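Local coordinates for protein putative O-GlcNAcase nagJ (Clostridium perfringens, PDB 6PV5) that probably cleaves N-acetylhexosamine units from glycans, as a family 84 glycoside hydrolase, at residues A[355-360]-A[392-397]; A[381-386]-A[399-404]; A[434-439]-A[447-452]. One frame throughout, in Å; residues are numbered along the deposited sequence. Where two conformers were deposited one is given.

Interaction 1. Residues A[355-360]-A[392-397]; sequences TYTKEF and SNVYNR. With EDO (1,2-ethanediol), chain F.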
# COMPACT_ATOMS: atom_id res chain seq x y z
N THR A 355 8.05 3.25 -31.50
CA THR A 355 9.43 3.67 -31.65
C THR A 355 10.06 4.02 -30.31
O THR A 355 11.13 3.51 -29.97
CB THR A 355 9.56 4.83 -32.65
OG1 THR A 355 8.82 4.51 -33.82
CG2 THR A 355 11.00 5.13 -33.03
N TYR A 356 9.41 4.90 -29.52
CA TYR A 356 10.05 5.31 -28.27
C TYR A 356 10.41 4.09 -27.42
O TYR A 356 11.53 3.99 -26.91
CB TYR A 356 9.25 6.38 -27.51
CG TYR A 356 9.75 6.58 -26.09
CD1 TYR A 356 10.66 7.58 -25.79
CD2 TYR A 356 9.36 5.73 -25.07
CE1 TYR A 356 11.14 7.76 -24.50
CE2 TYR A 356 9.87 5.87 -23.78
CZ TYR A 356 10.75 6.90 -23.49
OH TYR A 356 11.25 7.05 -22.23
N THR A 357 9.46 3.16 -27.26
CA THR A 357 9.66 2.02 -26.38
C THR A 357 10.74 1.12 -26.94
O THR A 357 11.53 0.53 -26.18
CB THR A 357 8.35 1.24 -26.15
OG1 THR A 357 7.47 2.08 -25.39
CG2 THR A 357 8.56 -0.05 -25.40
N LYS A 358 10.74 0.98 -28.28
CA LYS A 358 11.69 0.13 -28.96
C LYS A 358 13.11 0.62 -28.64
O LYS A 358 13.93 -0.13 -28.15
CB LYS A 358 11.39 0.11 -30.46
CG LYS A 358 12.40 -0.65 -31.32
CD LYS A 358 12.01 -0.68 -32.78
CE LYS A 358 13.02 -1.43 -33.63
NZ LYS A 358 13.35 -2.75 -33.04
N GLU A 359 13.34 1.91 -28.86
CA GLU A 359 14.63 2.53 -28.66
C GLU A 359 14.99 2.58 -27.18
O GLU A 359 16.12 2.26 -26.82
CB GLU A 359 14.61 3.92 -29.31
CG GLU A 359 14.30 3.83 -30.79
CD GLU A 359 14.53 5.12 -31.55
OE1 GLU A 359 14.67 6.18 -30.90
OE2 GLU A 359 14.55 5.06 -32.81
N PHE A 360 14.03 2.97 -26.33
CA PHE A 360 14.29 3.04 -24.90
C PHE A 360 14.67 1.66 -24.37
O PHE A 360 15.69 1.52 -23.69
CB PHE A 360 13.15 3.73 -24.14
CG PHE A 360 13.42 3.99 -22.67
CD1 PHE A 360 14.16 5.09 -22.26
CD2 PHE A 360 12.94 3.12 -21.69
CE1 PHE A 360 14.40 5.30 -20.90
CE2 PHE A 360 13.17 3.35 -20.34
CZ PHE A 360 13.90 4.45 -19.95
N SER A 392 7.08 -7.34 -20.01
CA SER A 392 8.37 -7.88 -19.58
C SER A 392 9.11 -8.49 -20.77
O SER A 392 10.33 -8.43 -20.82
CB SER A 392 8.23 -8.86 -18.46
OG SER A 392 7.59 -10.05 -18.91
N ASN A 393 8.37 -9.00 -21.76
CA ASN A 393 8.96 -9.53 -22.99
C ASN A 393 9.61 -8.42 -23.81
O ASN A 393 10.64 -8.64 -24.43
CB ASN A 393 7.99 -10.37 -23.81
CG ASN A 393 7.79 -11.74 -23.20
OD1 ASN A 393 8.60 -12.19 -22.38
ND2 ASN A 393 6.72 -12.41 -23.57
N VAL A 394 9.02 -7.23 -23.79
CA VAL A 394 9.58 -6.15 -24.58
C VAL A 394 10.85 -5.63 -23.90
O VAL A 394 11.80 -5.27 -24.58
CB VAL A 394 8.55 -5.02 -24.81
CG1 VAL A 394 9.16 -3.81 -25.49
CG2 VAL A 394 7.33 -5.52 -25.58
N TYR A 395 10.85 -5.60 -22.55
CA TYR A 395 11.90 -4.96 -21.78
C TYR A 395 12.98 -5.97 -21.38
O TYR A 395 14.03 -5.58 -20.85
CB TYR A 395 11.32 -4.23 -20.56
CG TYR A 395 11.00 -2.78 -20.84
CD1 TYR A 395 9.73 -2.40 -21.26
CD2 TYR A 395 11.96 -1.80 -20.67
CE1 TYR A 395 9.45 -1.07 -21.54
CE2 TYR A 395 11.69 -0.47 -20.94
CZ TYR A 395 10.43 -0.10 -21.39
OH TYR A 395 10.17 1.21 -21.67
N ASN A 396 12.71 -7.26 -21.58
CA ASN A 396 13.72 -8.29 -21.37
C ASN A 396 14.14 -8.32 -19.90
O ASN A 396 15.31 -8.54 -19.61
CB ASN A 396 14.94 -8.06 -22.27
CG ASN A 396 14.62 -8.32 -23.72
OD1 ASN A 396 14.25 -9.44 -24.07
ND2 ASN A 396 14.70 -7.29 -24.56
N ARG A 397 13.17 -8.08 -19.00
CA ARG A 397 13.42 -8.02 -17.57
C ARG A 397 12.08 -8.02 -16.84
O ARG A 397 11.05 -7.66 -17.41
CB ARG A 397 14.23 -6.77 -17.20
CG ARG A 397 13.44 -5.47 -17.33
CD ARG A 397 14.25 -4.20 -17.36
NE ARG A 397 14.85 -4.01 -18.66
CZ ARG A 397 15.89 -3.21 -18.90
NH1 ARG A 397 16.45 -2.52 -17.91
NH2 ARG A 397 16.37 -3.10 -20.13
C1 EDO F . 6.02 6.70 -30.74
O1 EDO F . 6.75 5.97 -29.79
C2 EDO F . 6.56 8.01 -30.65
O2 EDO F . 7.93 7.81 -30.86
O HOH W 1 7.93 2.37 -22.77

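Interaction 2. Residues A[381-386]-A[399-404]; sequences NGVSLE and MMLWWN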
# COMPACT_ATOMS: atom_id res chain seq x y z
N ASN A 381 -9.46 -2.82 -14.45
CA ASN A 381 -9.68 -4.21 -14.10
C ASN A 381 -8.36 -4.86 -13.65
O ASN A 381 -8.13 -6.03 -13.96
CB ASN A 381 -10.31 -4.94 -15.29
CG ASN A 381 -10.66 -6.38 -15.00
OD1 ASN A 381 -10.86 -6.76 -13.85
ND2 ASN A 381 -10.74 -7.19 -16.05
N GLY A 382 -7.54 -4.13 -12.90
CA GLY A 382 -6.28 -4.65 -12.38
C GLY A 382 -5.28 -5.01 -13.50
O GLY A 382 -5.27 -4.38 -14.56
N VAL A 383 -4.43 -6.01 -13.23
CA VAL A 383 -3.28 -6.33 -14.08
C VAL A 383 -3.15 -7.85 -14.06
O VAL A 383 -3.05 -8.46 -12.99
CB VAL A 383 -1.96 -5.67 -13.61
CG1 VAL A 383 -0.80 -6.09 -14.51
CG2 VAL A 383 -2.02 -4.14 -13.53
N SER A 384 -3.22 -8.44 -15.24
CA SER A 384 -3.15 -9.89 -15.36
C SER A 384 -1.70 -10.31 -15.64
O SER A 384 -0.88 -9.50 -16.10
CB SER A 384 -4.03 -10.32 -16.48
OG SER A 384 -3.42 -9.92 -17.70
N LEU A 385 -1.40 -11.60 -15.42
CA LEU A 385 -0.08 -12.13 -15.77
C LEU A 385 0.24 -11.85 -17.22
O LEU A 385 1.36 -11.45 -17.53
CB LEU A 385 0.01 -13.63 -15.48
CG LEU A 385 1.38 -14.28 -15.69
CD1 LEU A 385 2.46 -13.56 -14.88
CD2 LEU A 385 1.35 -15.74 -15.27
N GLU A 386 -0.75 -12.01 -18.11
CA GLU A 386 -0.49 -11.83 -19.53
C GLU A 386 -0.19 -10.37 -19.85
O GLU A 386 0.67 -10.11 -20.68
CB GLU A 386 -1.65 -12.37 -20.39
N MET A 399 9.43 -6.45 -14.59
CA MET A 399 9.02 -5.05 -14.51
C MET A 399 8.71 -4.71 -13.04
O MET A 399 8.60 -5.62 -12.21
CB MET A 399 7.77 -4.86 -15.37
CG MET A 399 8.07 -5.08 -16.86
SD MET A 399 9.35 -4.00 -17.54
CE MET A 399 8.57 -2.39 -17.58
N MET A 400 8.55 -3.42 -12.74
CA MET A 400 8.01 -2.99 -11.46
C MET A 400 6.64 -2.33 -11.66
O MET A 400 6.48 -1.48 -12.53
CB MET A 400 8.98 -2.01 -10.78
CG MET A 400 10.30 -2.68 -10.44
SD MET A 400 11.17 -2.04 -8.99
CE MET A 400 12.12 -3.49 -8.53
N LEU A 401 5.63 -2.73 -10.88
CA LEU A 401 4.30 -2.20 -11.11
C LEU A 401 4.05 -0.97 -10.23
O LEU A 401 4.07 -1.06 -9.01
CB LEU A 401 3.27 -3.31 -10.86
CG LEU A 401 1.80 -2.86 -10.95
CD1 LEU A 401 1.42 -2.33 -12.34
CD2 LEU A 401 0.86 -4.00 -10.53
N TRP A 402 3.87 0.19 -10.87
CA TRP A 402 3.43 1.39 -10.20
C TRP A 402 1.90 1.36 -10.17
O TRP A 402 1.24 1.47 -11.19
CB TRP A 402 3.97 2.60 -10.97
CG TRP A 402 3.48 3.93 -10.51
CD1 TRP A 402 2.18 4.32 -10.36
CD2 TRP A 402 4.28 5.08 -10.19
NE1 TRP A 402 2.11 5.63 -9.96
CE2 TRP A 402 3.38 6.13 -9.85
CE3 TRP A 402 5.66 5.33 -10.16
CZ2 TRP A 402 3.82 7.40 -9.48
CZ3 TRP A 402 6.09 6.60 -9.82
CH2 TRP A 402 5.18 7.61 -9.49
N TRP A 403 1.36 1.09 -8.99
CA TRP A 403 -0.07 0.81 -8.90
C TRP A 403 -0.83 2.05 -8.43
O TRP A 403 -0.66 2.48 -7.29
CB TRP A 403 -0.32 -0.40 -8.00
CG TRP A 403 -1.76 -0.79 -8.04
CD1 TRP A 403 -2.61 -0.87 -6.97
CD2 TRP A 403 -2.53 -1.09 -9.21
NE1 TRP A 403 -3.85 -1.24 -7.40
CE2 TRP A 403 -3.85 -1.36 -8.77
CE3 TRP A 403 -2.25 -1.15 -10.58
CZ2 TRP A 403 -4.88 -1.68 -9.65
CZ3 TRP A 403 -3.26 -1.49 -11.45
CH2 TRP A 403 -4.56 -1.73 -10.99
N ASN A 404 -1.67 2.58 -9.32
CA ASN A 404 -2.36 3.84 -9.09
C ASN A 404 -3.65 3.63 -8.30
O ASN A 404 -4.76 3.91 -8.77
CB ASN A 404 -2.61 4.58 -10.41
CG ASN A 404 -1.43 5.43 -10.81
OD1 ASN A 404 -0.80 6.07 -9.97
ND2 ASN A 404 -1.08 5.43 -12.09

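Interaction 3. Residues A[434-439]-A[447-452]; sequences FIVNPM and ISTLTG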
# COMPACT_ATOMS: atom_id res chain seq x y z
N PHE A 434 6.43 -4.02 -6.49
CA PHE A 434 5.08 -3.52 -6.34
C PHE A 434 5.10 -2.17 -5.59
O PHE A 434 5.62 -2.07 -4.49
CB PHE A 434 4.21 -4.58 -5.67
CG PHE A 434 2.79 -4.12 -5.47
CD1 PHE A 434 1.99 -3.81 -6.56
CD2 PHE A 434 2.25 -4.00 -4.19
CE1 PHE A 434 0.68 -3.37 -6.38
CE2 PHE A 434 0.95 -3.55 -4.01
CZ PHE A 434 0.17 -3.23 -5.10
N ILE A 435 4.56 -1.13 -6.24
CA ILE A 435 4.64 0.23 -5.74
C ILE A 435 3.23 0.83 -5.67
O ILE A 435 2.54 0.92 -6.69
CB ILE A 435 5.54 1.07 -6.66
CG1 ILE A 435 6.92 0.43 -6.82
CG2 ILE A 435 5.63 2.50 -6.17
CD1 ILE A 435 7.48 0.60 -8.21
N VAL A 436 2.83 1.23 -4.47
CA VAL A 436 1.52 1.84 -4.22
C VAL A 436 1.62 3.35 -4.31
O VAL A 436 2.50 3.95 -3.68
CB VAL A 436 0.98 1.44 -2.85
CG1 VAL A 436 -0.32 2.17 -2.53
CG2 VAL A 436 0.82 -0.07 -2.76
N ASN A 437 0.77 3.95 -5.14
CA ASN A 437 0.60 5.39 -5.20
C ASN A 437 -0.63 5.75 -4.35
O ASN A 437 -1.74 5.35 -4.67
CB ASN A 437 0.46 5.88 -6.64
CG ASN A 437 0.64 7.37 -6.78
OD1 ASN A 437 1.14 8.03 -5.87
ND2 ASN A 437 0.22 7.93 -7.91
N PRO A 438 -0.44 6.42 -3.20
CA PRO A 438 -1.54 6.64 -2.25
C PRO A 438 -2.22 7.98 -2.53
O PRO A 438 -1.87 8.68 -3.48
CB PRO A 438 -0.78 6.63 -0.91
CG PRO A 438 0.54 7.35 -1.26
CD PRO A 438 0.85 6.91 -2.68
N MET A 439 -3.20 8.32 -1.69
CA MET A 439 -3.90 9.59 -1.75
C MET A 439 -3.07 10.66 -1.04
O MET A 439 -2.30 10.34 -0.13
CB MET A 439 -5.24 9.48 -0.99
CG MET A 439 -6.25 8.56 -1.66
SD MET A 439 -7.87 8.58 -0.83
CE MET A 439 -7.48 7.59 0.60
N ILE A 447 -5.51 1.98 4.97
CA ILE A 447 -6.18 0.71 4.76
C ILE A 447 -5.74 0.07 3.44
O ILE A 447 -5.28 -1.08 3.45
CB ILE A 447 -7.71 0.78 4.96
CG1 ILE A 447 -8.06 1.05 6.43
CG2 ILE A 447 -8.38 -0.51 4.48
CD1 ILE A 447 -9.36 1.79 6.60
N SER A 448 -5.83 0.81 2.33
CA SER A 448 -5.47 0.26 1.04
C SER A 448 -3.99 -0.10 1.02
O SER A 448 -3.64 -1.19 0.59
CB SER A 448 -5.85 1.20 -0.09
OG SER A 448 -7.23 1.55 0.01
N THR A 449 -3.13 0.82 1.49
CA THR A 449 -1.69 0.62 1.52
C THR A 449 -1.31 -0.67 2.26
O THR A 449 -0.39 -1.37 1.83
CB THR A 449 -0.95 1.85 2.07
OG1 THR A 449 -1.37 2.98 1.31
CG2 THR A 449 0.54 1.73 1.90
N LEU A 450 -1.99 -0.97 3.36
CA LEU A 450 -1.66 -2.16 4.13
C LEU A 450 -2.04 -3.42 3.35
O LEU A 450 -1.36 -4.43 3.48
CB LEU A 450 -2.37 -2.14 5.48
CG LEU A 450 -1.81 -1.16 6.51
CD1 LEU A 450 -2.77 -1.05 7.68
CD2 LEU A 450 -0.43 -1.62 6.99
N THR A 451 -3.16 -3.38 2.60
CA THR A 451 -3.51 -4.54 1.79
C THR A 451 -2.43 -4.70 0.72
O THR A 451 -2.11 -5.83 0.35
CB THR A 451 -4.95 -4.50 1.23
OG1 THR A 451 -5.07 -3.43 0.30
CG2 THR A 451 -6.02 -4.37 2.29
N GLY A 452 -1.88 -3.57 0.28
CA GLY A 452 -0.76 -3.54 -0.65
C GLY A 452 0.49 -4.20 -0.05
O GLY A 452 1.24 -4.87 -0.76

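Interaction 1. Residues A[355-360]-A[392-397]
Phe360 and Tyr395 meet rim to rim in the dense part of this contact: the Tyr395 hydroxyl OH lies near the Phe360 ring plane, 3.4 Å from Phe360 CD2, which in turn lies near the plane of the Tyr395 ring. Phe360 carries CG anti to its backbone N (chi1 -173°), which turns the ring off its helix toward Tyr395. One face of that ring also takes the Tyr356 hydroxyl, with OH 3.5 Å above the plane and shifted toward the rim, while helix 311-326 packs against Phe360 through Ala315 and Leu318. A water bridges the two helices: it donates to Thr357 OG1 and is hydrogen-bonded to Tyr395 OH at 2.8 Å. Thr357 OG1 has a second partner in Glu341. The looser side lies toward partly exposed Val394, whose CG1 touches Thr357 CG2 at 3.8 Å, the two side chains crossing at about a right angle. At the start of helix 355-363, an ethanediol probably left from crystallisation accepts from Tyr356 N through O1. At the end of the other helix, Arg397 NE bonds back to Tyr395 O (2.8 Å, nearly straight at 170°), and its terminal nitrogens reach backbone carbonyls of Leu364, Asp365 and Ile368. Side-by-side helices joined in this way belong to the outer helical layer of a (beta/alpha)8 barrel.

Interaction 2. Residues A[381-386]-A[399-404]
Gly382 and Val383 rest on the outward-facing side chains of strand 399-403, within a beta-alpha-beta unit of the (beta/alpha)8 barrel formed by strand 369-372, helix 385-395 and strand 399-403. The loop leading into the helix thus packs back on the strand that follows it. Gly382 comes first: its CA sits 3.7 Å from CH2 at the far end of the Trp403 indole, an oblique approach in which bare backbone meets the aromatic ring. Trp403 reaches it because a chi1 of -173° swings the indole away from its own backbone N, sending the six-membered ring out toward the loop.

Val383 follows and points its side chain at the strand. One branch does the work: CG2 approaches Trp403 CZ3 to 3.6 Å, the two side chains sliding past each other in opposite directions. The same methyl meets Leu401 CD1 at 4.1 Å, here tip to tip, so that it touches a leucine branch and an indole at once in a wholly apolar contact. Backbone hydrogen bonds join Val383 to Asp422 and Asp424, and the side chain of Asp424 also accepts, through OD2, from Leu385 N in the first turn of the helix.

Ser384, between these two residues, closes the loop as N-cap of helix 385-395, its hydroxyl capping a backbone N early in the helix, while its own N bonds to Asp387 OD2. On the strand, Trp402 turns the opposite way from Leu401 and Trp403; its NE1 donates to Asn404 OD1 at 2.9 Å, bent to 143°, from a position 46° above the amide carbonyl plane.

Interaction 3. Residues A[434-439]-A[447-452]
Strand 434-436 and helix 447-452 run antiparallel, their axes at 175° and 9.3 Å apart, with Val436 and Thr449 as the closest pair of CA atoms. This is the last strand of the (beta/alpha)8 barrel, lying under the helix that comes next in the chain. Phe434 and Val436, alternate residues of the strand, turn their side chains to the helix, whereas Ile435 between them faces the other way and contacts Met400 and Val192 of the flanking strands.

Phe434 meets the helix with a ring edge. Its CE2 comes within 3.5 Å of Gly452 O, which lies near the ring plane, so the polarised C-H rim rather than the pi face is offered to the carbonyl oxygen. The fully extended first torsion (chi1 180°) carries the ring straight off the strand to this point, and Tyr455 completes the setting with an edge-to-face stack. Val436 divides its branches: CG1 faces Thr449 OG1 at 4.1 Å, and CG2 lies 4.4 Å from Gly452 CA. The absence of a side chain at Gly452 leaves the helix backbone to face this CG2 methyl.

Thr449 crosses Val436 obliquely, and the same OG1 approaches Pro438 CB beyond the strand end, at 4.3 Å. This hydroxyl is hydrogen-bonded to Ser445 O, just before the helix, so toward Val436 and Pro438 it acts by contact alone. Within the helix, Ser448 O receives two donors, the backbone Gly452 N at 3.0 Å and, from the side chain one residue earlier, Thr451 OG1 at 2.7 Å.

All three contacts lie in the barrel of this N-terminal portion of a longer protein, and run from its outer helices inward to near the centre of the chain. Interactions 1 and 2 share helix 385-395 and alternate along the chain; their centres are about 16 Å apart, and they touch where Ser392 packs on Met399. Interaction 3 comes after both. It lies about 13 Å from interaction 2, centre to centre, and is joined to it by probable backbone hydrogen bonds between neighbouring strands 399-403 and 431-436. Interactions 1 and 3, with centres about 27 Å apart, do not touch. They join helix to helix, loop to strand and strand to helix, away from the predicted proton donor, Asp305, which follows barrel strand 298-302.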